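Local coordinates for (S)-2-haloacid dehalogenase 4A (Burkholderia cepacia, PDB 2NO4), which catalyses the hydrolytic dehalogenation of short-chain (S)-2-haloalkanoic acids, inverting the configuration to give (R)-2-hydroxyalkanoic acids and a halide ion, at residues L49-Q54 and S185-D190; D20-G23 and D27-S30; L55-T60 and D75-F80; D69-T74 and A100-S105. All coordinates share one frame; numbering follows the deposited sequence.

Contact 1: L49-Q54 and S185-D190; sequences LWRQRQ and SSNAWD
Arg-51 and Asn-187 meet where helix 43-63 faces the loop that follows strand 181-185. The arginine CG lies anti to the backbone N (chi1 170°) and the chain bends once, at chi2; this long reach suits arginine, since the two CA atoms stay 11.9 Å apart. Its NH2 comes to 3.0 Å from OD1 of Asn-187, which sits at the edge of the guanidinium, near its plane, although the amide itself is turned 49° from that plane. The other terminal nitrogen, NH1, donates to OE1 of Gln-54 at 3.2 Å, again close to the guanidinium plane; this bond helps to fix the turn of the guanidinium. Asparagine suits its place because ND2 bonds to the carbonyl oxygen of Tyr-22 while OD1 faces the guanidinium. Within the same loop, Ser-185 OG accepts from Asn-187 N at 3.0 Å, closing an ST turn, and donates to Asp-190 OD2 at 3.1 Å. The Trp-189 ring has Asn-187 CB over one face, toward its rim. Arg-51 binds the haloacid and residues 185-190 are probably important for catalysis, so the pair joins helical cap to Rossmann-like core at the active site of a HAD-superfamily dehalogenase.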
loop_
_atom_site.group_PDB
_atom_site.type_symbol
_atom_site.label_atom_id
_atom_site.label_comp_id
_atom_site.label_asym_id
_atom_site.label_seq_id
_atom_site.Cartn_x
_atom_site.Cartn_y
_atom_site.Cartn_z
ATOM N N LEU B 49 -8.398 -0.645 8.581
ATOM C CA LEU B 49 -7.157 -1.452 8.569
ATOM C C LEU B 49 -7.280 -2.676 7.670
ATOM O O LEU B 49 -6.323 -2.987 6.952
ATOM C CB LEU B 49 -6.752 -1.894 9.976
ATOM C CG LEU B 49 -5.426 -2.661 10.117
ATOM C CD1 LEU B 49 -4.180 -1.904 9.606
ATOM C CD2 LEU B 49 -5.264 -2.986 11.602
ATOM N N TRP B 50 -8.426 -3.366 7.733
ATOM C CA TRP B 50 -8.673 -4.509 6.853
ATOM C C TRP B 50 -8.437 -4.100 5.382
ATOM O O TRP B 50 -7.684 -4.744 4.645
ATOM C CB TRP B 50 -10.098 -5.003 7.043
ATOM C CG TRP B 50 -10.491 -6.259 6.274
ATOM C CD1 TRP B 50 -9.698 -7.087 5.544
ATOM C CD2 TRP B 50 -11.800 -6.799 6.234
ATOM N NE1 TRP B 50 -10.460 -8.124 5.021
ATOM C CE2 TRP B 50 -11.749 -7.980 5.470
ATOM C CE3 TRP B 50 -13.023 -6.406 6.813
ATOM C CZ2 TRP B 50 -12.892 -8.760 5.220
ATOM C CZ3 TRP B 50 -14.174 -7.207 6.575
ATOM C CH2 TRP B 50 -14.075 -8.369 5.794
ATOM N N ARG B 51 -9.115 -3.030 4.971
ATOM C CA ARG B 51 -9.020 -2.526 3.612
ATOM C C ARG B 51 -7.578 -2.126 3.229
ATOM O O ARG B 51 -7.095 -2.497 2.163
ATOM C CB ARG B 51 -10.014 -1.339 3.433
ATOM C CG ARG B 51 -9.849 -0.548 2.112
ATOM C CD ARG B 51 -10.220 -1.388 0.919
ATOM N NE ARG B 51 -10.386 -0.583 -0.293
ATOM C CZ ARG B 51 -10.506 -1.095 -1.517
ATOM N NH1 ARG B 51 -10.464 -2.403 -1.694
ATOM N NH2 ARG B 51 -10.642 -0.291 -2.570
ATOM N N GLN B 52 -6.909 -1.371 4.092
ATOM C CA GLN B 52 -5.553 -0.899 3.846
ATOM C C GLN B 52 -4.568 -2.066 3.671
ATOM O O GLN B 52 -3.723 -2.037 2.758
ATOM C CB GLN B 52 -5.059 0.043 4.997
ATOM C CG GLN B 52 -3.590 0.636 4.761
ATOM C CD GLN B 52 -2.408 -0.332 5.149
ATOM O OE1 GLN B 52 -2.510 -1.053 6.146
ATOM N NE2 GLN B 52 -1.269 -0.290 4.386
ATOM N N ARG B 53 -4.671 -3.074 4.544
ATOM C CA ARG B 53 -3.748 -4.210 4.486
ATOM C C ARG B 53 -4.046 -5.108 3.273
ATOM O O ARG B 53 -3.122 -5.630 2.671
ATOM C CB ARG B 53 -3.798 -5.090 5.749
ATOM C CG ARG B 53 -2.874 -4.644 6.856
ATOM C CD ARG B 53 -1.436 -4.333 6.354
ATOM N NE ARG B 53 -0.450 -4.350 7.447
ATOM C CZ ARG B 53 -0.181 -3.315 8.258
ATOM N NH1 ARG B 53 0.716 -3.448 9.210
ATOM N NH2 ARG B 53 -0.827 -2.145 8.154
ATOM N N GLN B 54 -5.329 -5.257 2.942
ATOM C CA GLN B 54 -5.729 -6.064 1.766
ATOM C C GLN B 54 -5.020 -5.519 0.523
ATOM O O GLN B 54 -4.426 -6.285 -0.254
ATOM C CB GLN B 54 -7.242 -6.077 1.600
ATOM C CG GLN B 54 -7.824 -6.660 0.280
ATOM C CD GLN B 54 -9.251 -6.176 0.047
ATOM O OE1 GLN B 54 -9.490 -4.966 -0.061
ATOM N NE2 GLN B 54 -10.231 -7.125 -0.004
ATOM N N SER B 185 -13.403 4.125 -11.842
ATOM C CA SER B 185 -12.989 3.620 -10.507
ATOM C C SER B 185 -13.135 4.691 -9.426
ATOM O O SER B 185 -13.017 5.889 -9.707
ATOM C CB SER B 185 -11.523 3.098 -10.567
ATOM O OG SER B 185 -11.136 2.502 -9.319
ATOM N N SER B 186 -13.361 4.259 -8.187
ATOM C CA SER B 186 -13.212 5.124 -7.015
ATOM C C SER B 186 -11.813 5.112 -6.413
ATOM O O SER B 186 -11.523 5.885 -5.492
ATOM C CB SER B 186 -14.209 4.722 -5.931
ATOM O OG SER B 186 -15.531 4.923 -6.394
ATOM N N ASN B 187 -10.961 4.202 -6.884
ATOM C CA ASN B 187 -9.626 4.043 -6.277
ATOM C C ASN B 187 -8.598 4.827 -7.047
ATOM O O ASN B 187 -8.345 4.510 -8.190
ATOM C CB ASN B 187 -9.248 2.550 -6.235
ATOM C CG ASN B 187 -10.267 1.735 -5.445
ATOM O OD1 ASN B 187 -10.654 2.125 -4.347
ATOM N ND2 ASN B 187 -10.751 0.653 -6.024
ATOM N N ALA B 188 -8.040 5.864 -6.420
ATOM C CA ALA B 188 -7.096 6.763 -7.084
ATOM C C ALA B 188 -5.854 6.077 -7.674
ATOM O O ALA B 188 -5.395 6.488 -8.724
ATOM C CB ALA B 188 -6.696 7.940 -6.150
ATOM N N TRP B 189 -5.328 5.039 -7.004
ATOM C CA TRP B 189 -4.150 4.296 -7.472
ATOM C C TRP B 189 -4.479 3.503 -8.785
ATOM O O TRP B 189 -3.645 3.338 -9.651
ATOM C CB TRP B 189 -3.616 3.352 -6.338
ATOM C CG TRP B 189 -4.666 2.530 -5.677
ATOM C CD1 TRP B 189 -5.340 2.854 -4.536
ATOM C CD2 TRP B 189 -5.238 1.280 -6.140
ATOM N NE1 TRP B 189 -6.281 1.903 -4.249
ATOM C CE2 TRP B 189 -6.246 0.921 -5.208
ATOM C CE3 TRP B 189 -4.991 0.430 -7.244
ATOM C CZ2 TRP B 189 -7.045 -0.248 -5.337
ATOM C CZ3 TRP B 189 -5.802 -0.762 -7.377
ATOM C CH2 TRP B 189 -6.798 -1.077 -6.419
ATOM N N ASP B 190 -5.712 3.044 -8.883
ATOM C CA ASP B 190 -6.233 2.279 -9.999
ATOM C C ASP B 190 -6.447 3.222 -11.189
ATOM O O ASP B 190 -6.077 2.887 -12.319
ATOM C CB ASP B 190 -7.543 1.619 -9.548
ATOM C CG ASP B 190 -8.104 0.603 -10.560
ATOM O OD1 ASP B 190 -7.360 0.112 -11.452
ATOM O OD2 ASP B 190 -9.328 0.301 -10.422
#

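Contact 2: D20-G23 and D27-S30. With SO4 (sulfate ion), chain H.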
loop_
_atom_site.group_PDB
_atom_site.type_symbol
_atom_site.label_atom_id
_atom_site.label_comp_id
_atom_site.label_asym_id
_atom_site.label_seq_id
_atom_site.Cartn_x
_atom_site.Cartn_y
_atom_site.Cartn_z
ATOM N N ASP B 20 -13.876 -0.898 -12.236
ATOM C CA ASP B 20 -13.400 -1.436 -10.968
ATOM C C ASP B 20 -14.571 -2.035 -10.189
ATOM O O ASP B 20 -15.723 -1.610 -10.354
ATOM C CB ASP B 20 -12.717 -0.291 -10.194
ATOM C CG ASP B 20 -12.270 -0.700 -8.824
ATOM O OD1 ASP B 20 -11.244 -1.387 -8.761
ATOM O OD2 ASP B 20 -12.931 -0.319 -7.823
ATOM N N ALA B 21 -14.317 -3.075 -9.398
ATOM C CA ALA B 21 -15.383 -3.662 -8.582
ATOM C C ALA B 21 -15.395 -3.149 -7.132
ATOM O O ALA B 21 -16.328 -2.446 -6.737
ATOM C CB ALA B 21 -15.324 -5.178 -8.628
ATOM N N TYR B 22 -14.347 -3.473 -6.368
ATOM C CA TYR B 22 -14.329 -3.270 -4.919
ATOM C C TYR B 22 -14.039 -1.804 -4.608
ATOM O O TYR B 22 -12.905 -1.333 -4.782
ATOM C CB TYR B 22 -13.286 -4.203 -4.251
ATOM C CG TYR B 22 -13.746 -5.645 -4.347
ATOM C CD1 TYR B 22 -14.773 -6.118 -3.508
ATOM C CD2 TYR B 22 -13.223 -6.510 -5.324
ATOM C CE1 TYR B 22 -15.240 -7.445 -3.588
ATOM C CE2 TYR B 22 -13.687 -7.825 -5.436
ATOM C CZ TYR B 22 -14.703 -8.289 -4.583
ATOM O OH TYR B 22 -15.160 -9.595 -4.672
ATOM N N GLY B 23 -15.074 -1.096 -4.194
ATOM C CA GLY B 23 -14.961 0.359 -3.927
ATOM C C GLY B 23 -15.730 1.222 -4.922
ATOM O O GLY B 23 -16.073 2.367 -4.623
ATOM N N ASP B 27 -19.585 -1.933 -2.301
ATOM C CA ASP B 27 -19.280 -1.056 -1.169
ATOM C C ASP B 27 -18.401 -1.784 -0.134
ATOM O O ASP B 27 -18.912 -2.572 0.648
ATOM C CB ASP B 27 -20.604 -0.604 -0.557
ATOM C CG ASP B 27 -20.433 0.441 0.490
ATOM O OD1 ASP B 27 -19.338 0.575 1.080
ATOM O OD2 ASP B 27 -21.425 1.142 0.720
ATOM N N VAL B 28 -17.093 -1.551 -0.153
ATOM C CA VAL B 28 -16.193 -2.315 0.750
ATOM C C VAL B 28 -16.542 -2.123 2.270
ATOM O O VAL B 28 -16.338 -3.044 3.083
ATOM C CB VAL B 28 -14.632 -2.155 0.429
ATOM C CG1 VAL B 28 -14.293 -2.648 -0.992
ATOM C CG2 VAL B 28 -14.106 -0.715 0.627
ATOM N N HIS B 29 -17.130 -0.969 2.608
ATOM C CA HIS B 29 -17.584 -0.643 3.982
ATOM C C HIS B 29 -18.729 -1.502 4.561
ATOM O O HIS B 29 -18.839 -1.645 5.762
ATOM C CB HIS B 29 -17.956 0.833 4.106
ATOM C CG HIS B 29 -17.014 1.757 3.402
ATOM N ND1 HIS B 29 -17.362 2.437 2.257
ATOM C CD2 HIS B 29 -15.741 2.124 3.681
ATOM C CE1 HIS B 29 -16.343 3.184 1.857
ATOM N NE2 HIS B 29 -15.341 3.001 2.696
ATOM N N SER B 30 -19.569 -2.071 3.710
ATOM C CA SER B 30 -20.714 -2.854 4.155
ATOM C C SER B 30 -20.365 -4.150 4.920
ATOM O O SER B 30 -21.180 -4.620 5.739
ATOM C CB SER B 30 -21.643 -3.173 2.964
ATOM O OG SER B 30 -20.979 -3.984 2.006
HETATM S S SO4 H . -10.727 -4.187 -7.452
HETATM O O1 SO4 H . -12.068 -4.464 -7.913
HETATM O O2 SO4 H . -10.333 -5.099 -6.383
HETATM O O3 SO4 H . -9.764 -4.191 -8.530
HETATM O O4 SO4 H . -10.813 -2.842 -6.889
#
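Val-28 meets Tyr-22 and Gly-23 through one methyl, CG1. With chi1 at -61°, CG1 lies anti to its own carbonyl carbon and comes to 3.7 Å from Tyr-22 CB and 3.6 Å from Gly-23 N, at the edge of the tyrosine ring. Tyr-22 uses a similar first torsion (chi1 -69°), which sets its ring beside the sulfate, whose O2 also lies at the ring edge. Glycine fits position 23 because its positive phi would press a side chain against the preceding carbonyl oxygen. Asp-27 OD1, before the turn into helix 30-33, accepts weakly from His-29 N and ND1, while the Asp-27 carbonyl oxygen takes both Ser-30 N and Ser-30 OG, the latter at 2.8 Å. Sulfate O1 accepts from Ala-21 N at 3.0 Å and from Tyr-22 N at 2.9 Å, the second nearly straight at 170°. These two amides belong to the haloacid-binding site, next to the nucleophile Asp-20. A sulfate, probably from the crystallisation liquor, gripped there by backbone N-H groups is consistent with a pocket that receives the negative charge of a substrate carboxylate.

Contact 3: L55-T60 and D75-F80; sequences LEYSWT and DEALTF
Two helices of the cap domain, 43-63 and 70-84, form a helical hairpin joined by a short loop, and this contact packs one against the other. The axes of segments 55-60 and 75-80 approach to 10.1 Å and run at 131° to each other, so these segments run in broadly opposed but strongly inclined directions. Tyr-57 supplies nearly all of what helix 43-63 brings to the contact. Its CG lies anti to the carbonyl carbon (chi1 -63°), and the flat ring points edge-on at the opposing helix, with Glu-76 C and Ala-77 N close to the ring plane. Alanine suits position 77: its one small methyl lets the ring edge come close to the backbone, with Tyr-57 CE2 3.5 Å from Ala-77 N and 3.9 Å from Ala-77 CB. Of the Glu-76 side chain, CB meets the ring; beyond it the extended chain carries the carboxylate to Gln-72 and Arg-61. A tyrosine is apt here because its ring fills the interface while its hydroxyl reaches past it, bonding to Glu-212 of the second subunit; the ring also meets Tyr-213 of that subunit edge-to-face. Within helix 43-63, Ser-58 OG turns back to the chain and donates to Leu-55 O at 2.8 Å, on a lone pair. Across the helices, Tyr-57 OH lies 3.7 Å from Phe-80 CB, the two side chains crossing at about a right angle.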
loop_
_atom_site.group_PDB
_atom_site.type_symbol
_atom_site.label_atom_id
_atom_site.label_comp_id
_atom_site.label_asym_id
_atom_site.label_seq_id
_atom_site.Cartn_x
_atom_site.Cartn_y
_atom_site.Cartn_z
ATOM N N LEU B 55 -5.070 -4.195 0.373
ATOM C CA LEU B 55 -4.466 -3.490 -0.725
ATOM C C LEU B 55 -2.978 -3.512 -0.596
ATOM O O LEU B 55 -2.314 -3.824 -1.571
ATOM C CB LEU B 55 -4.986 -2.041 -0.806
ATOM C CG LEU B 55 -6.435 -1.979 -1.310
ATOM C CD1 LEU B 55 -6.850 -0.524 -1.371
ATOM C CD2 LEU B 55 -6.603 -2.734 -2.649
ATOM N N GLU B 56 -2.432 -3.191 0.595
ATOM C CA GLU B 56 -0.986 -3.348 0.798
ATOM C C GLU B 56 -0.479 -4.717 0.300
ATOM O O GLU B 56 0.517 -4.767 -0.430
ATOM C CB GLU B 56 -0.591 -3.226 2.273
ATOM C CG GLU B 56 0.850 -3.710 2.510
ATOM C CD GLU B 56 1.336 -3.508 3.941
ATOM O OE1 GLU B 56 0.930 -2.523 4.586
ATOM O OE2 GLU B 56 2.133 -4.333 4.435
ATOM N N TYR B 57 -1.122 -5.799 0.754
ATOM C CA TYR B 57 -0.722 -7.166 0.379
ATOM C C TYR B 57 -0.727 -7.368 -1.118
ATOM O O TYR B 57 0.143 -8.038 -1.637
ATOM C CB TYR B 57 -1.578 -8.266 1.061
ATOM C CG TYR B 57 -1.465 -8.282 2.559
ATOM C CD1 TYR B 57 -0.385 -7.671 3.215
ATOM C CD2 TYR B 57 -2.476 -8.872 3.340
ATOM C CE1 TYR B 57 -0.314 -7.682 4.669
ATOM C CE2 TYR B 57 -2.415 -8.911 4.769
ATOM C CZ TYR B 57 -1.355 -8.322 5.409
ATOM O OH TYR B 57 -1.335 -8.400 6.804
ATOM N N SER B 58 -1.711 -6.794 -1.808
ATOM C CA SER B 58 -1.773 -6.931 -3.246
ATOM C C SER B 58 -0.586 -6.230 -3.938
ATOM O O SER B 58 -0.030 -6.771 -4.866
ATOM C CB SER B 58 -3.154 -6.476 -3.787
ATOM O OG SER B 58 -3.237 -5.042 -3.949
ATOM N N TRP B 59 -0.188 -5.036 -3.471
ATOM C CA TRP B 59 0.918 -4.315 -4.067
ATOM C C TRP B 59 2.276 -4.961 -3.728
ATOM O O TRP B 59 3.079 -5.190 -4.620
ATOM C CB TRP B 59 0.888 -2.839 -3.662
ATOM C CG TRP B 59 -0.418 -2.149 -4.002
ATOM C CD1 TRP B 59 -1.182 -2.313 -5.133
ATOM C CD2 TRP B 59 -1.105 -1.190 -3.195
ATOM N NE1 TRP B 59 -2.297 -1.501 -5.079
ATOM C CE2 TRP B 59 -2.276 -0.804 -3.904
ATOM C CE3 TRP B 59 -0.835 -0.600 -1.929
ATOM C CZ2 TRP B 59 -3.199 0.120 -3.390
ATOM C CZ3 TRP B 59 -1.753 0.320 -1.419
ATOM C CH2 TRP B 59 -2.912 0.681 -2.152
ATOM N N THR B 60 2.527 -5.257 -2.452
ATOM C CA THR B 60 3.850 -5.699 -2.058
ATOM C C THR B 60 4.136 -7.136 -2.579
ATOM O O THR B 60 5.259 -7.428 -2.946
ATOM C CB THR B 60 4.057 -5.610 -0.549
ATOM O OG1 THR B 60 3.091 -6.440 0.082
ATOM C CG2 THR B 60 3.875 -4.122 -0.062
ATOM N N ASP B 75 -8.593 -12.496 3.561
ATOM C CA ASP B 75 -8.572 -13.322 4.762
ATOM C C ASP B 75 -7.382 -12.952 5.681
ATOM O O ASP B 75 -7.561 -12.682 6.877
ATOM C CB ASP B 75 -8.548 -14.811 4.317
ATOM C CG ASP B 75 -8.769 -15.783 5.468
ATOM O OD1 ASP B 75 -7.843 -16.002 6.264
ATOM O OD2 ASP B 75 -9.885 -16.325 5.573
ATOM N N GLU B 76 -6.176 -12.919 5.118
ATOM C CA GLU B 76 -4.968 -12.571 5.862
ATOM C C GLU B 76 -5.054 -11.152 6.473
ATOM O O GLU B 76 -4.673 -10.946 7.612
ATOM C CB GLU B 76 -3.734 -12.688 4.962
ATOM C CG GLU B 76 -3.442 -14.154 4.587
ATOM C CD GLU B 76 -2.379 -14.299 3.502
ATOM O OE1 GLU B 76 -2.030 -13.294 2.834
ATOM O OE2 GLU B 76 -1.923 -15.459 3.288
ATOM N N ALA B 77 -5.555 -10.206 5.681
ATOM C CA ALA B 77 -5.752 -8.813 6.127
ATOM C C ALA B 77 -6.770 -8.714 7.264
ATOM O O ALA B 77 -6.579 -7.942 8.211
ATOM C CB ALA B 77 -6.153 -7.896 4.908
ATOM N N LEU B 78 -7.847 -9.503 7.187
ATOM C CA LEU B 78 -8.857 -9.468 8.227
ATOM C C LEU B 78 -8.306 -10.072 9.512
ATOM O O LEU B 78 -8.529 -9.536 10.583
ATOM C CB LEU B 78 -10.117 -10.228 7.838
ATOM C CG LEU B 78 -11.254 -10.328 8.885
ATOM C CD1 LEU B 78 -11.747 -8.953 9.339
ATOM C CD2 LEU B 78 -12.410 -11.195 8.336
ATOM N N THR B 79 -7.627 -11.214 9.389
ATOM C CA THR B 79 -7.014 -11.897 10.531
ATOM C C THR B 79 -6.055 -10.951 11.241
ATOM O O THR B 79 -6.078 -10.833 12.463
ATOM C CB THR B 79 -6.304 -13.174 10.032
ATOM O OG1 THR B 79 -7.319 -14.088 9.601
ATOM C CG2 THR B 79 -5.469 -13.811 11.143
ATOM N N PHE B 80 -5.213 -10.277 10.455
ATOM C CA PHE B 80 -4.303 -9.271 10.976
ATOM C C PHE B 80 -5.037 -8.127 11.703
ATOM O O PHE B 80 -4.590 -7.708 12.782
ATOM C CB PHE B 80 -3.401 -8.709 9.874
ATOM C CG PHE B 80 -2.500 -7.642 10.352
ATOM C CD1 PHE B 80 -1.313 -7.959 11.020
ATOM C CD2 PHE B 80 -2.868 -6.286 10.202
ATOM C CE1 PHE B 80 -0.465 -6.936 11.504
ATOM C CE2 PHE B 80 -2.028 -5.271 10.679
ATOM C CZ PHE B 80 -0.831 -5.599 11.331
#

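Contact 4: D69-T74 and A100-S105; sequences DFWQLT and AYKELS. With SO4 (sulfate ion), chain K.
The Tyr-101 ring is covered on both faces: Thr-74 CG2 stands over the centre of one and Leu-104 CG over the centre of the other. The threonine methyl makes a CH-pi contact, 4.0 Å from the ring centroid and only 5° off the normal. It gets there because OG1 sits beside the backbone N (chi1 -57°), which puts CG2 anti to that N; OG1 in turn bonds to Phe-70 O at 2.7 Å. Threonine thus suits the site doubly, offering a methyl to the ring while its hydroxyl donates to Phe-70 O and also bonds to Gln-54 NE2. The second flat group, the Trp-71 indole, brings its six-membered ring obliquely to the aliphatic part of Lys-102, with Trp-71 CH2 4.0 Å from Lys-102 CB and the two side chains crossing at about a right angle. The lysine's extended chain presents methylenes to the indole and takes its ammonium on to Glu-133. At the start of helix 70-84, Asp-69 is the N-cap: its OD1 accepts from Gln-72 N at 3.0 Å. The side chain of the same Gln-72 donates, through NE2, to a sulfate oxygen, O1, at 2.9 Å. Tyr-101 OH is held by Gln-54, and its ring also meets those of Trp-50 and Tyr-22, the latter a substrate-binding residue. This is interhelical packing of the HAD cap domain, joining helix 70-84 to the end of helix 90-102 beside the active site.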
loop_
_atom_site.group_PDB
_atom_site.type_symbol
_atom_site.label_atom_id
_atom_site.label_comp_id
_atom_site.label_asym_id
_atom_site.label_seq_id
_atom_site.Cartn_x
_atom_site.Cartn_y
_atom_site.Cartn_z
ATOM N N ASP B 69 -4.025 -15.208 -4.243
ATOM C CA ASP B 69 -5.253 -14.618 -4.742
ATOM C C ASP B 69 -5.980 -13.690 -3.768
ATOM O O ASP B 69 -5.666 -13.649 -2.579
ATOM C CB ASP B 69 -6.188 -15.666 -5.402
ATOM C CG ASP B 69 -7.074 -16.451 -4.406
ATOM O OD1 ASP B 69 -7.102 -16.219 -3.197
ATOM O OD2 ASP B 69 -7.813 -17.341 -4.889
ATOM N N PHE B 70 -6.945 -12.940 -4.285
ATOM C CA PHE B 70 -7.444 -11.785 -3.542
ATOM C C PHE B 70 -8.222 -12.208 -2.331
ATOM O O PHE B 70 -8.155 -11.558 -1.279
ATOM C CB PHE B 70 -8.238 -10.862 -4.445
ATOM C CG PHE B 70 -8.282 -9.417 -3.981
ATOM C CD1 PHE B 70 -7.105 -8.685 -3.805
ATOM C CD2 PHE B 70 -9.521 -8.774 -3.775
ATOM C CE1 PHE B 70 -7.148 -7.327 -3.445
ATOM C CE2 PHE B 70 -9.573 -7.423 -3.402
ATOM C CZ PHE B 70 -8.350 -6.700 -3.249
ATOM N N TRP B 71 -8.939 -13.328 -2.457
ATOM C CA TRP B 71 -9.622 -13.914 -1.292
ATOM C C TRP B 71 -8.652 -14.271 -0.146
ATOM O O TRP B 71 -8.934 -14.009 1.044
ATOM C CB TRP B 71 -10.455 -15.136 -1.714
ATOM C CG TRP B 71 -11.296 -15.718 -0.629
ATOM C CD1 TRP B 71 -11.070 -16.897 0.020
ATOM C CD2 TRP B 71 -12.496 -15.171 -0.062
ATOM N NE1 TRP B 71 -12.051 -17.120 0.965
ATOM C CE2 TRP B 71 -12.945 -16.082 0.931
ATOM C CE3 TRP B 71 -13.240 -14.004 -0.291
ATOM C CZ2 TRP B 71 -14.118 -15.867 1.687
ATOM C CZ3 TRP B 71 -14.416 -13.795 0.463
ATOM C CH2 TRP B 71 -14.832 -14.735 1.442
ATOM N N GLN B 72 -7.524 -14.885 -0.499
ATOM C CA GLN B 72 -6.520 -15.222 0.512
ATOM C C GLN B 72 -5.999 -13.944 1.169
ATOM O O GLN B 72 -5.849 -13.884 2.374
ATOM C CB GLN B 72 -5.359 -16.030 -0.073
ATOM C CG GLN B 72 -4.325 -16.496 0.991
ATOM C CD GLN B 72 -3.207 -17.332 0.406
ATOM O OE1 GLN B 72 -3.428 -18.124 -0.507
ATOM N NE2 GLN B 72 -1.991 -17.148 0.915
ATOM N N LEU B 73 -5.695 -12.937 0.371
ATOM C CA LEU B 73 -5.221 -11.673 0.931
ATOM C C LEU B 73 -6.254 -10.968 1.822
ATOM O O LEU B 73 -5.880 -10.335 2.826
ATOM C CB LEU B 73 -4.815 -10.697 -0.187
ATOM C CG LEU B 73 -3.772 -11.226 -1.180
ATOM C CD1 LEU B 73 -3.222 -10.094 -2.044
ATOM C CD2 LEU B 73 -2.668 -12.115 -0.550
ATOM N N THR B 74 -7.524 -11.040 1.419
ATOM C CA THR B 74 -8.650 -10.494 2.174
ATOM C C THR B 74 -8.718 -11.170 3.555
ATOM O O THR B 74 -8.863 -10.509 4.572
ATOM C CB THR B 74 -9.982 -10.622 1.380
ATOM O OG1 THR B 74 -9.817 -9.959 0.115
ATOM C CG2 THR B 74 -11.175 -9.979 2.154
ATOM N N ALA B 100 -19.818 -11.871 4.782
ATOM C CA ALA B 100 -20.355 -10.591 4.367
ATOM C C ALA B 100 -19.589 -10.036 3.175
ATOM O O ALA B 100 -20.173 -9.448 2.278
ATOM C CB ALA B 100 -20.361 -9.613 5.548
ATOM N N TYR B 101 -18.283 -10.261 3.135
ATOM C CA TYR B 101 -17.456 -9.774 2.056
ATOM C C TYR B 101 -17.785 -10.514 0.763
ATOM O O TYR B 101 -17.759 -9.947 -0.335
ATOM C CB TYR B 101 -15.953 -9.944 2.390
ATOM C CG TYR B 101 -15.112 -8.910 1.661
ATOM C CD1 TYR B 101 -14.733 -7.718 2.301
ATOM C CD2 TYR B 101 -14.742 -9.088 0.311
ATOM C CE1 TYR B 101 -13.989 -6.757 1.636
ATOM C CE2 TYR B 101 -14.017 -8.119 -0.360
ATOM C CZ TYR B 101 -13.648 -6.961 0.321
ATOM O OH TYR B 101 -12.924 -6.015 -0.323
ATOM N N LYS B 102 -18.105 -11.797 0.906
ATOM C CA LYS B 102 -18.372 -12.649 -0.248
ATOM C C LYS B 102 -19.604 -12.131 -0.961
ATOM O O LYS B 102 -19.722 -12.285 -2.165
ATOM C CB LYS B 102 -18.543 -14.116 0.182
ATOM C CG LYS B 102 -18.180 -15.074 -0.918
ATOM C CD LYS B 102 -18.104 -16.517 -0.462
ATOM C CE LYS B 102 -18.160 -17.383 -1.709
ATOM N NZ LYS B 102 -18.113 -18.848 -1.435
ATOM N N GLU B 103 -20.499 -11.486 -0.217
ATOM C CA GLU B 103 -21.681 -10.853 -0.786
ATOM C C GLU B 103 -21.839 -9.360 -0.427
ATOM O O GLU B 103 -22.875 -8.914 0.093
ATOM C CB GLU B 103 -22.913 -11.684 -0.445
ATOM C CG GLU B 103 -22.724 -13.137 -0.980
ATOM C CD GLU B 103 -23.980 -14.006 -0.969
ATOM O OE1 GLU B 103 -25.038 -13.590 -0.400
ATOM O OE2 GLU B 103 -23.883 -15.115 -1.561
ATOM N N LEU B 104 -20.784 -8.599 -0.721
ATOM C CA LEU B 104 -20.774 -7.132 -0.546
ATOM C C LEU B 104 -21.911 -6.462 -1.293
ATOM O O LEU B 104 -22.150 -6.780 -2.457
ATOM C CB LEU B 104 -19.478 -6.536 -1.104
ATOM C CG LEU B 104 -18.181 -6.444 -0.356
ATOM C CD1 LEU B 104 -17.343 -5.424 -1.118
ATOM C CD2 LEU B 104 -18.323 -6.025 1.147
ATOM N N SER B 105 -22.573 -5.522 -0.615
ATOM C CA SER B 105 -23.594 -4.642 -1.191
ATOM C C SER B 105 -23.062 -3.861 -2.380
ATOM O O SER B 105 -21.932 -3.317 -2.333
ATOM C CB SER B 105 -24.031 -3.597 -0.152
ATOM O OG SER B 105 -24.446 -4.222 1.036
HETATM S S SO4 K . 1.526 -17.791 0.331
HETATM O O1 SO4 K . 0.343 -18.501 -0.081
HETATM O O2 SO4 K . 2.578 -18.727 0.749
HETATM O O3 SO4 K . 2.052 -17.006 -0.767
HETATM O O4 SO4 K . 1.144 -16.952 1.505
#

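In the fold
Contact 2 closes first along the chain, in the loop after strand 16-19; contact 1 then spans from helix 43-63 to the end of strand 181-185, enclosing contacts 3 and 4, whose segments alternate. Strands 16-19 and 181-185 are neighbours in the parallel six-stranded sheet, and the centres of contacts 1 and 2 are about 9 Å apart. Contacts 1 and 3 share helix 43-63, and contacts 3 and 4 share helix 70-84; each of these pairs has centres about 11 Å apart. Contacts 2 and 3, about 15 Å between centres, do not touch. The cap helices thus connect the core active site with the second subunit, which contacts 1 and 3 both meet.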